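Local structure of class I phosphodiesterase PDEB1 (Leishmania major, 2R8Q) at residues A[96-108]-A[267-279]. The protein is a class I cyclic nucleotide phosphodiesterase of the HD superfamily, whose all-helical catalytic domain holds zinc and magnesium ions beside a pocket that binds 3-isobutyl-1-methylxanthine. Numbering follows the deposited sequence.
Sequences RVPYHNFYHVVDV and MWAMAVTEEFYRQ. With ZN (zinc ion), chain C; IBM (3-isobutyl-1-methylxanthine), chain E.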
# COMPACT_ATOMS: atom_id res chain seq x y z
N ARG A 96 14.05 -13.28 -5.98
CA ARG A 96 15.35 -13.89 -6.10
C ARG A 96 16.47 -12.86 -6.15
O ARG A 96 17.21 -12.77 -7.14
CB ARG A 96 15.41 -14.79 -7.34
CG ARG A 96 14.42 -15.94 -7.31
CD ARG A 96 14.67 -16.90 -8.45
NE ARG A 96 13.69 -17.99 -8.48
CZ ARG A 96 12.39 -17.82 -8.72
NH1 ARG A 96 11.91 -16.61 -8.95
NH2 ARG A 96 11.58 -18.87 -8.72
N VAL A 97 16.58 -12.06 -5.09
CA VAL A 97 17.63 -11.05 -4.97
C VAL A 97 18.73 -11.67 -4.11
O VAL A 97 18.49 -12.62 -3.38
CB VAL A 97 17.10 -9.76 -4.33
CG1 VAL A 97 16.11 -9.08 -5.27
CG2 VAL A 97 16.43 -10.07 -3.00
N PRO A 98 19.96 -11.13 -4.18
CA PRO A 98 21.09 -11.66 -3.41
C PRO A 98 20.96 -11.72 -1.89
O PRO A 98 21.39 -12.70 -1.27
CB PRO A 98 22.25 -10.75 -3.82
CG PRO A 98 21.87 -10.31 -5.21
CD PRO A 98 20.40 -10.02 -5.05
N TYR A 99 20.37 -10.69 -1.30
CA TYR A 99 20.25 -10.65 0.15
C TYR A 99 18.84 -10.65 0.72
O TYR A 99 18.52 -11.47 1.58
CB TYR A 99 21.00 -9.43 0.70
CG TYR A 99 21.00 -9.34 2.21
CD1 TYR A 99 21.81 -10.17 2.97
CD2 TYR A 99 20.17 -8.43 2.86
CE1 TYR A 99 21.80 -10.10 4.36
CE2 TYR A 99 20.15 -8.36 4.25
CZ TYR A 99 20.97 -9.19 4.99
OH TYR A 99 20.96 -9.10 6.36
N HIS A 100 17.99 -9.74 0.25
CA HIS A 100 16.63 -9.65 0.77
C HIS A 100 15.68 -10.68 0.21
O HIS A 100 14.59 -10.36 -0.28
CB HIS A 100 16.07 -8.24 0.59
CG HIS A 100 16.67 -7.24 1.53
ND1 HIS A 100 17.68 -6.37 1.16
CD2 HIS A 100 16.42 -6.99 2.84
CE1 HIS A 100 18.03 -5.64 2.20
NE2 HIS A 100 17.29 -6.00 3.23
N ASN A 101 16.10 -11.94 0.30
CA ASN A 101 15.31 -13.07 -0.16
C ASN A 101 14.75 -13.80 1.06
O ASN A 101 14.95 -13.38 2.20
CB ASN A 101 16.19 -14.00 -1.01
CG ASN A 101 17.48 -14.37 -0.31
OD1 ASN A 101 17.46 -14.85 0.82
ND2 ASN A 101 18.61 -14.14 -0.98
N PHE A 102 14.05 -14.90 0.82
CA PHE A 102 13.44 -15.66 1.91
C PHE A 102 14.43 -16.07 3.00
O PHE A 102 14.09 -16.09 4.18
CB PHE A 102 12.72 -16.89 1.34
CG PHE A 102 11.93 -17.68 2.35
CD1 PHE A 102 10.91 -17.09 3.08
CD2 PHE A 102 12.20 -19.03 2.55
CE1 PHE A 102 10.15 -17.83 3.99
CE2 PHE A 102 11.45 -19.79 3.45
CZ PHE A 102 10.43 -19.19 4.17
N TYR A 103 15.66 -16.40 2.63
CA TYR A 103 16.65 -16.81 3.62
C TYR A 103 16.95 -15.74 4.66
O TYR A 103 17.25 -16.05 5.81
CB TYR A 103 17.93 -17.27 2.94
CG TYR A 103 17.71 -18.38 1.95
CD1 TYR A 103 17.98 -18.19 0.59
CD2 TYR A 103 17.20 -19.61 2.35
CE1 TYR A 103 17.75 -19.21 -0.34
CE2 TYR A 103 16.97 -20.64 1.43
CZ TYR A 103 17.25 -20.43 0.09
OH TYR A 103 17.03 -21.42 -0.83
N HIS A 104 16.89 -14.47 4.26
CA HIS A 104 17.15 -13.39 5.20
C HIS A 104 16.08 -13.35 6.29
O HIS A 104 16.41 -13.17 7.47
CB HIS A 104 17.18 -12.03 4.49
CG HIS A 104 17.06 -10.86 5.42
ND1 HIS A 104 18.02 -10.54 6.36
CD2 HIS A 104 16.10 -9.90 5.52
CE1 HIS A 104 17.66 -9.44 7.00
NE2 HIS A 104 16.50 -9.04 6.51
N VAL A 105 14.81 -13.51 5.93
CA VAL A 105 13.77 -13.45 6.95
C VAL A 105 13.74 -14.70 7.81
O VAL A 105 13.38 -14.65 8.98
CB VAL A 105 12.37 -13.13 6.36
CG1 VAL A 105 12.42 -11.79 5.62
CG2 VAL A 105 11.89 -14.24 5.43
N VAL A 106 14.14 -15.84 7.24
CA VAL A 106 14.20 -17.08 8.01
C VAL A 106 15.30 -16.85 9.05
O VAL A 106 15.16 -17.20 10.22
CB VAL A 106 14.57 -18.28 7.10
CG1 VAL A 106 14.96 -19.49 7.95
CG2 VAL A 106 13.38 -18.61 6.21
N ASP A 107 16.40 -16.24 8.61
CA ASP A 107 17.51 -15.94 9.51
C ASP A 107 17.09 -14.97 10.62
O ASP A 107 17.41 -15.19 11.78
CB ASP A 107 18.68 -15.34 8.73
CG ASP A 107 19.81 -14.87 9.63
OD1 ASP A 107 20.26 -15.67 10.48
OD2 ASP A 107 20.24 -13.71 9.48
N VAL A 108 16.37 -13.91 10.28
CA VAL A 108 15.94 -12.96 11.30
C VAL A 108 15.01 -13.63 12.31
O VAL A 108 15.10 -13.39 13.51
CB VAL A 108 15.26 -11.72 10.67
CG1 VAL A 108 14.67 -10.81 11.74
CG2 VAL A 108 16.29 -10.93 9.86
N MET A 267 29.81 -14.75 4.92
CA MET A 267 28.95 -15.14 3.82
C MET A 267 27.77 -14.18 3.68
O MET A 267 27.33 -13.90 2.57
CB MET A 267 28.45 -16.58 4.00
CG MET A 267 29.53 -17.62 3.78
SD MET A 267 28.87 -19.29 3.58
CE MET A 267 28.44 -19.27 1.84
N TRP A 268 27.25 -13.69 4.80
CA TRP A 268 26.15 -12.75 4.73
C TRP A 268 26.66 -11.46 4.08
O TRP A 268 25.97 -10.86 3.25
CB TRP A 268 25.59 -12.42 6.12
CG TRP A 268 24.72 -13.47 6.73
CD1 TRP A 268 24.93 -14.12 7.91
CD2 TRP A 268 23.47 -13.95 6.22
NE1 TRP A 268 23.89 -14.98 8.18
CE2 TRP A 268 22.98 -14.90 7.16
CE3 TRP A 268 22.71 -13.68 5.08
CZ2 TRP A 268 21.76 -15.57 6.98
CZ3 TRP A 268 21.49 -14.36 4.90
CH2 TRP A 268 21.04 -15.29 5.85
N ALA A 269 27.86 -11.04 4.46
CA ALA A 269 28.44 -9.82 3.91
C ALA A 269 28.60 -9.89 2.40
O ALA A 269 28.44 -8.89 1.70
CB ALA A 269 29.79 -9.53 4.57
N MET A 270 28.92 -11.08 1.88
CA MET A 270 29.08 -11.25 0.44
C MET A 270 27.73 -11.05 -0.24
O MET A 270 27.65 -10.45 -1.31
CB MET A 270 29.61 -12.65 0.13
CG MET A 270 31.02 -12.90 0.62
SD MET A 270 31.56 -14.59 0.28
CE MET A 270 33.17 -14.60 1.05
N ALA A 271 26.66 -11.56 0.39
CA ALA A 271 25.32 -11.42 -0.17
C ALA A 271 24.87 -9.96 -0.17
O ALA A 271 24.32 -9.48 -1.15
CB ALA A 271 24.34 -12.29 0.61
N VAL A 272 25.08 -9.27 0.95
CA VAL A 272 24.71 -7.86 1.05
C VAL A 272 25.46 -7.07 -0.02
O VAL A 272 24.88 -6.26 -0.74
CB VAL A 272 25.06 -7.26 2.43
CG1 VAL A 272 24.80 -5.75 2.42
CG2 VAL A 272 24.24 -7.92 3.52
N THR A 273 26.76 -7.32 -0.11
CA THR A 273 27.60 -6.62 -1.07
C THR A 273 27.12 -6.78 -2.50
O THR A 273 27.03 -5.80 -3.24
CB THR A 273 29.07 -7.10 -0.97
OG1 THR A 273 29.57 -6.78 0.34
CG2 THR A 273 29.93 -6.41 -2.02
N GLU A 274 26.80 -8.01 -2.90
CA GLU A 274 26.33 -8.25 -4.25
C GLU A 274 25.00 -7.56 -4.52
O GLU A 274 24.77 -7.06 -5.62
CB GLU A 274 26.20 -9.75 -4.53
CG GLU A 274 25.69 -10.09 -5.94
CD GLU A 274 26.49 -9.42 -7.06
OE1 GLU A 274 27.70 -9.18 -6.89
OE2 GLU A 274 25.89 -9.14 -8.12
N GLU A 275 24.12 -7.51 -3.52
CA GLU A 275 22.84 -6.85 -3.74
C GLU A 275 23.07 -5.35 -3.93
O GLU A 275 22.47 -4.72 -4.81
CB GLU A 275 21.87 -7.07 -2.57
CG GLU A 275 20.52 -6.40 -2.80
CD GLU A 275 19.44 -6.89 -1.85
OE1 GLU A 275 19.21 -8.11 -1.79
OE2 GLU A 275 18.82 -6.04 -1.18
N PHE A 276 23.95 -4.78 -3.11
CA PHE A 276 24.28 -3.36 -3.21
C PHE A 276 24.87 -3.05 -4.59
O PHE A 276 24.49 -2.07 -5.23
CB PHE A 276 25.29 -2.96 -2.13
CG PHE A 276 24.69 -2.78 -0.75
CD1 PHE A 276 23.33 -2.94 -0.53
CD2 PHE A 276 25.51 -2.42 0.32
CE1 PHE A 276 22.79 -2.75 0.75
CE2 PHE A 276 24.98 -2.24 1.59
CZ PHE A 276 23.62 -2.40 1.81
N TYR A 277 25.80 -3.89 -5.04
CA TYR A 277 26.41 -3.68 -6.35
C TYR A 277 25.37 -3.71 -7.46
O TYR A 277 25.48 -2.97 -8.44
CB TYR A 277 27.48 -4.75 -6.63
CG TYR A 277 28.78 -4.57 -5.87
CD1 TYR A 277 29.77 -5.54 -5.92
CD2 TYR A 277 29.02 -3.42 -5.13
CE1 TYR A 277 30.97 -5.38 -5.24
CE2 TYR A 277 30.23 -3.24 -4.45
CZ TYR A 277 31.20 -4.23 -4.51
OH TYR A 277 32.39 -4.07 -3.84
N ARG A 278 24.36 -4.56 -7.33
CA ARG A 278 23.34 -4.62 -8.36
C ARG A 278 22.49 -3.35 -8.34
O ARG A 278 22.01 -2.91 -9.38
CB ARG A 278 22.47 -5.87 -8.19
CG ARG A 278 23.25 -7.15 -8.45
CD ARG A 278 22.38 -8.39 -8.48
NE ARG A 278 23.19 -9.59 -8.58
CZ ARG A 278 22.71 -10.82 -8.68
NH1 ARG A 278 21.40 -11.03 -8.69
NH2 ARG A 278 23.54 -11.85 -8.75
N GLN A 279 22.30 -2.76 -7.16
CA GLN A 279 21.54 -1.52 -7.10
C GLN A 279 22.38 -0.46 -7.80
O GLN A 279 21.86 0.37 -8.54
CB GLN A 279 21.28 -1.07 -5.66
CG GLN A 279 20.60 0.31 -5.61
CD GLN A 279 20.24 0.76 -4.21
OE1 GLN A 279 19.87 -0.04 -3.36
NE2 GLN A 279 20.32 2.07 -3.97
ZN ZN C . 15.44 -7.15 6.88
N9 IBM E . 24.29 -1.90 5.53
C8 IBM E . 25.53 -1.47 5.13
N7 IBM E . 26.47 -2.39 5.24
C5 IBM E . 25.79 -3.49 5.73
C4 IBM E . 24.45 -3.21 5.92
N3 IBM E . 23.50 -4.04 6.38
C2 IBM E . 23.94 -5.29 6.70
N1 IBM E . 25.28 -5.67 6.55
C6 IBM E . 26.20 -4.77 6.06
O6 IBM E . 27.37 -5.10 5.92
O2 IBM E . 23.14 -6.12 7.14
C10 IBM E . 25.70 -7.02 6.90
C11 IBM E . 22.11 -3.63 6.53
C12 IBM E . 21.52 -3.35 5.14
C13 IBM E . 20.90 -4.61 4.55
C14 IBM E . 20.51 -2.22 5.21
O HOH W 1 17.21 -6.05 5.94
O HOH W 2 22.91 -16.39 10.45
O HOH W 3 14.89 -5.07 7.06
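Glu275 spends both carboxylate oxygens on the loop that leads into helix 102-118. Glu275 OE1 takes two backbone donors, Tyr99 N on its anti side and His100 N on its syn side, each at 2.9 Å. Glu275 OE2 accepts from His100 ND1 at 2.6 Å, in the plane of the imidazole and nearly straight (173°). With CG anti to the backbone N (chi1 -179°) and an extended chain, Glu275 reaches past Pro98 to the turn centred on His100. The carboxylate thus helps fix the rotation of the His100 ring; at the far edge His100 NE2 lies 2.7 Å from a zinc-bound water O. His104 NE2 binds the zinc directly, with His140, Asp141 and Asp254 completing the protein ligands.

The Tyr99 ring takes Val272 CG2 over one face, a CH-pi contact 3.5 Å from the centroid, and its OH is hydrogen-bonded to Asn257. Val272 CG1 faces the 3-isobutyl-1-methylxanthine. Trp268 packs against Asp107, with Asp107 OD2 over the indole face, while one water accepts from Trp268 NE1 and donates to Asp107 OD1. At the outer end, Pro98 CG sits over the guanidinium of Arg278, oriented by an in-plane salt bridge from Arg278 NE to Glu274 OE2 (2.8 Å), an oxygen also paired with Arg296. Asn101 OD1 caps helix 102-118, weakly accepting from Tyr103 N, and Asn101 ND2 donates to Val97 O.

The contact therefore joins the loop before helix 102-118, and its first turns through Trp268, to helix 262-285; the axes of 102-108 and 267-279 make 138° and come no nearer than 12.7 Å. Helix 302-324 packs along Ala269 and Thr273, and helices 45-51 and 55-68 touch the Tyr103 side chain.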